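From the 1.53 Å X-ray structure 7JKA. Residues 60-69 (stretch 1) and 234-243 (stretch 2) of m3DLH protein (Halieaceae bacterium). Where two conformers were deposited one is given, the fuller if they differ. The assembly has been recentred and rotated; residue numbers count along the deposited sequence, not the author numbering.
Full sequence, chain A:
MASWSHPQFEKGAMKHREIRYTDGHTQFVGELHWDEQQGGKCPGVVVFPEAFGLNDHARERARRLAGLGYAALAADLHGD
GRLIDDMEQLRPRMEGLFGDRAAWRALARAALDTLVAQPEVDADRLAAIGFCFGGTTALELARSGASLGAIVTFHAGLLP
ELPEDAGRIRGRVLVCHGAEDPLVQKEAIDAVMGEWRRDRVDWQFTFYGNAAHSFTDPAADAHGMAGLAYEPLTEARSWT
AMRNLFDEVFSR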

# COMPACT_ATOMS: atom_id res chain seq x y z
N GLU A 60 -9.88 -7.15 4.11
CA GLU A 60 -10.62 -7.64 2.96
C GLU A 60 -9.77 -7.59 1.70
O GLU A 60 -9.83 -8.51 0.87
CB GLU A 60 -11.91 -6.84 2.79
CG GLU A 60 -12.65 -7.11 1.50
CD GLU A 60 -13.20 -8.52 1.38
OE1 GLU A 60 -13.19 -9.27 2.38
OE2 GLU A 60 -13.64 -8.86 0.26
N ARG A 61 -8.93 -6.56 1.53
CA ARG A 61 -8.08 -6.54 0.35
C ARG A 61 -7.03 -7.65 0.40
O ARG A 61 -6.71 -8.27 -0.61
CB ARG A 61 -7.44 -5.16 0.18
CG ARG A 61 -8.45 -4.03 0.14
CD ARG A 61 -9.45 -4.29 -0.97
NE ARG A 61 -10.50 -3.27 -1.18
CZ ARG A 61 -11.56 -3.09 -0.38
NH1 ARG A 61 -11.67 -3.78 0.76
NH2 ARG A 61 -12.50 -2.22 -0.70
N ALA A 62 -6.48 -7.92 1.59
CA ALA A 62 -5.55 -9.04 1.72
C ALA A 62 -6.26 -10.35 1.41
O ALA A 62 -5.71 -11.23 0.74
CB ALA A 62 -4.96 -9.07 3.13
N ARG A 63 -7.49 -10.50 1.89
CA ARG A 63 -8.26 -11.69 1.55
C ARG A 63 -8.44 -11.83 0.05
O ARG A 63 -8.25 -12.91 -0.51
CB ARG A 63 -9.62 -11.64 2.25
CG ARG A 63 -10.36 -12.96 2.26
CD ARG A 63 -11.80 -12.74 2.68
NE ARG A 63 -12.48 -11.97 1.64
CZ ARG A 63 -12.90 -12.46 0.48
NH1 ARG A 63 -12.74 -13.75 0.21
NH2 ARG A 63 -13.49 -11.66 -0.40
N ARG A 64 -8.78 -10.73 -0.64
CA ARG A 64 -8.97 -10.79 -2.08
C ARG A 64 -7.68 -11.18 -2.79
O ARG A 64 -7.71 -11.96 -3.75
CB ARG A 64 -9.50 -9.45 -2.59
CG ARG A 64 -10.88 -9.10 -2.05
CD ARG A 64 -11.34 -7.72 -2.57
NE ARG A 64 -12.60 -7.34 -1.93
CZ ARG A 64 -13.21 -6.18 -2.11
NH1 ARG A 64 -12.69 -5.27 -2.93
NH2 ARG A 64 -14.34 -5.93 -1.47
N LEU A 65 -6.54 -10.69 -2.30
CA LEU A 65 -5.25 -11.06 -2.88
C LEU A 65 -4.96 -12.55 -2.69
O LEU A 65 -4.43 -13.21 -3.60
CB LEU A 65 -4.15 -10.21 -2.26
CG LEU A 65 -4.18 -8.74 -2.73
CD1 LEU A 65 -3.32 -7.95 -1.78
CD2 LEU A 65 -3.67 -8.58 -4.16
N ALA A 66 -5.27 -13.10 -1.52
CA ALA A 66 -5.15 -14.54 -1.33
C ALA A 66 -6.01 -15.30 -2.33
O ALA A 66 -5.61 -16.37 -2.82
CB ALA A 66 -5.53 -14.92 0.11
N GLY A 67 -7.19 -14.76 -2.67
CA GLY A 67 -8.03 -15.42 -3.66
C GLY A 67 -7.45 -15.39 -5.06
O GLY A 67 -7.87 -16.18 -5.91
N LEU A 68 -6.46 -14.53 -5.30
CA LEU A 68 -5.74 -14.49 -6.57
C LEU A 68 -4.51 -15.37 -6.57
O LEU A 68 -3.80 -15.41 -7.59
CB LEU A 68 -5.32 -13.04 -6.87
CG LEU A 68 -6.49 -12.09 -7.08
CD1 LEU A 68 -5.98 -10.65 -7.23
CD2 LEU A 68 -7.32 -12.54 -8.28
N GLY A 69 -4.24 -16.08 -5.48
CA GLY A 69 -3.08 -16.94 -5.38
C GLY A 69 -1.86 -16.29 -4.77
O GLY A 69 -0.74 -16.79 -4.95
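Stretch 2 234-243: TEARSWTAMR

How does stretch 2 lie on stretch 1? Residues 234-243 are helical throughout, part of a longer helix that extends beyond both ends of the stretch, and they pack beside the helix that begins before E60. The two N-to-C directions differ by 48°, with a signed crossing angle of -48°, so the helices run obliquely in the same general sense. Their axes come no closer than 12.8 Å, and the space between is bridged by long side chains. The CA atoms of R61 and W239 are 9.9 Å apart, and further along those of L68 and R243 are 8.6 Å apart.

What holds the N-terminal end of the contact? E60 makes no contact with stretch 2. R61, whose CA-to-CB bond points sideways, reaches E235, whose CA-to-CB bond points toward stretch 1. R61 NH2 lies 2.9 Å from E235 OE2 in a salt bridge whose hydrogen bond is weak, its N-H...O angle being 126°. A water adds a second link: it accepts from R61 NE at 2.8 Å and donates to E235 OE2 at 3.2 Å. The backbone atom R61 O lies at the edge of the W239 ring, near its plane, 3.9 Å from W239 CH2.

How does R64 take part one turn later? Its CA-to-CB bond points toward stretch 2, and its side chain extends so that R64 NH1 donates to E235 OE2 at 3.2 Å, a salt bridge with a better angle of 157°. The same carboxylate oxygen thus serves both arginines. E60 OE2 accepts from R64 NE at 2.9 Å, so R64 is bound to an acid in each stretch. A second water accepts from R64 NH2 at 2.8 Å and donates to E235 OE2 at 2.9 Å. Nearer the backbone, R64 CB rests 3.7 Å from W239 CZ2.

Where does the contact become apolar, and how does it end? At L65 the CA-to-CB bond points sideways but the end of the side chain comes nearer, placing L65 CG 3.9 Å from W239 CH2 and L65 CD2 3.7 Å from M242 CE. The CA-to-CB bond of L68, near the end of the helix, points toward stretch 2: L68 CD1 is 4.1 Å from W239 NE1, while L68 CD2 lies over one face of the R243 guanidinium, 3.3 Å from R243 CZ. G69, with positive phi, closes the helix in a Schellman motif and takes no part in the contact.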

# COMPACT_ATOMS: atom_id res chain seq x y z
N THR A 234 -14.40 2.69 -10.47
CA THR A 234 -12.97 2.93 -10.33
C THR A 234 -12.33 1.89 -9.43
O THR A 234 -11.19 1.47 -9.67
CB THR A 234 -12.72 4.33 -9.78
OG1 THR A 234 -13.26 5.31 -10.69
CG2 THR A 234 -11.24 4.57 -9.61
N GLU A 235 -13.04 1.45 -8.39
CA GLU A 235 -12.51 0.36 -7.57
C GLU A 235 -12.21 -0.87 -8.42
O GLU A 235 -11.12 -1.44 -8.35
CB GLU A 235 -13.48 -0.01 -6.44
CG GLU A 235 -12.88 -1.14 -5.59
CD GLU A 235 -13.83 -1.72 -4.57
OE1 GLU A 235 -15.06 -1.68 -4.81
OE2 GLU A 235 -13.35 -2.23 -3.52
N ALA A 236 -13.15 -1.24 -9.29
CA ALA A 236 -12.95 -2.42 -10.12
C ALA A 236 -11.86 -2.21 -11.16
O ALA A 236 -11.00 -3.08 -11.36
CB ALA A 236 -14.27 -2.79 -10.79
N ARG A 237 -11.88 -1.06 -11.83
CA ARG A 237 -10.88 -0.80 -12.86
C ARG A 237 -9.47 -0.79 -12.28
O ARG A 237 -8.53 -1.35 -12.88
CB ARG A 237 -11.16 0.53 -13.55
CG ARG A 237 -12.39 0.53 -14.44
CD ARG A 237 -12.80 1.96 -14.71
NE ARG A 237 -13.83 1.99 -15.73
CZ ARG A 237 -14.41 3.11 -16.14
NH1 ARG A 237 -14.07 4.28 -15.63
NH2 ARG A 237 -15.34 3.06 -17.09
N SER A 238 -9.28 -0.09 -11.16
CA SER A 238 -7.95 -0.01 -10.57
C SER A 238 -7.49 -1.36 -10.03
O SER A 238 -6.31 -1.69 -10.13
CB SER A 238 -7.92 1.05 -9.46
OG SER A 238 -8.85 0.78 -8.43
N TRP A 239 -8.41 -2.17 -9.48
CA TRP A 239 -8.02 -3.52 -9.05
C TRP A 239 -7.58 -4.35 -10.25
O TRP A 239 -6.60 -5.10 -10.18
CB TRP A 239 -9.19 -4.19 -8.34
CG TRP A 239 -8.84 -5.40 -7.55
CD1 TRP A 239 -9.17 -6.70 -7.85
CD2 TRP A 239 -8.12 -5.44 -6.31
NE1 TRP A 239 -8.68 -7.54 -6.88
CE2 TRP A 239 -8.05 -6.80 -5.91
CE3 TRP A 239 -7.55 -4.47 -5.48
CZ2 TRP A 239 -7.41 -7.21 -4.73
CZ3 TRP A 239 -6.92 -4.88 -4.30
CH2 TRP A 239 -6.86 -6.23 -3.94
N THR A 240 -8.30 -4.23 -11.37
CA THR A 240 -7.89 -4.94 -12.58
C THR A 240 -6.53 -4.46 -13.05
O THR A 240 -5.69 -5.27 -13.48
CB THR A 240 -8.94 -4.73 -13.67
OG1 THR A 240 -10.14 -5.40 -13.28
CG2 THR A 240 -8.48 -5.30 -15.02
N ALA A 241 -6.29 -3.14 -13.02
CA ALA A 241 -4.98 -2.65 -13.44
C ALA A 241 -3.87 -3.21 -12.56
O ALA A 241 -2.81 -3.60 -13.06
CB ALA A 241 -4.97 -1.12 -13.44
N MET A 242 -4.11 -3.29 -11.24
CA MET A 242 -3.17 -3.92 -10.33
C MET A 242 -2.93 -5.37 -10.70
O MET A 242 -1.78 -5.83 -10.77
CB MET A 242 -3.71 -3.84 -8.90
CG MET A 242 -2.81 -4.49 -7.85
SD MET A 242 -3.74 -4.95 -6.38
CE MET A 242 -4.60 -6.39 -7.03
N ARG A 243 -4.01 -6.12 -10.93
CA ARG A 243 -3.87 -7.53 -11.31
C ARG A 243 -3.09 -7.69 -12.61
O ARG A 243 -2.26 -8.60 -12.72
CB ARG A 243 -5.24 -8.19 -11.44
CG ARG A 243 -5.98 -8.41 -10.14
CD ARG A 243 -7.28 -9.19 -10.41
NE ARG A 243 -7.00 -10.53 -10.93
CZ ARG A 243 -7.92 -11.41 -11.32
NH1 ARG A 243 -9.21 -11.11 -11.25
NH2 ARG A 243 -7.55 -12.60 -11.76
O HOH W 1 -10.20 -2.42 -3.82
O HOH W 2 -15.56 -3.50 -2.20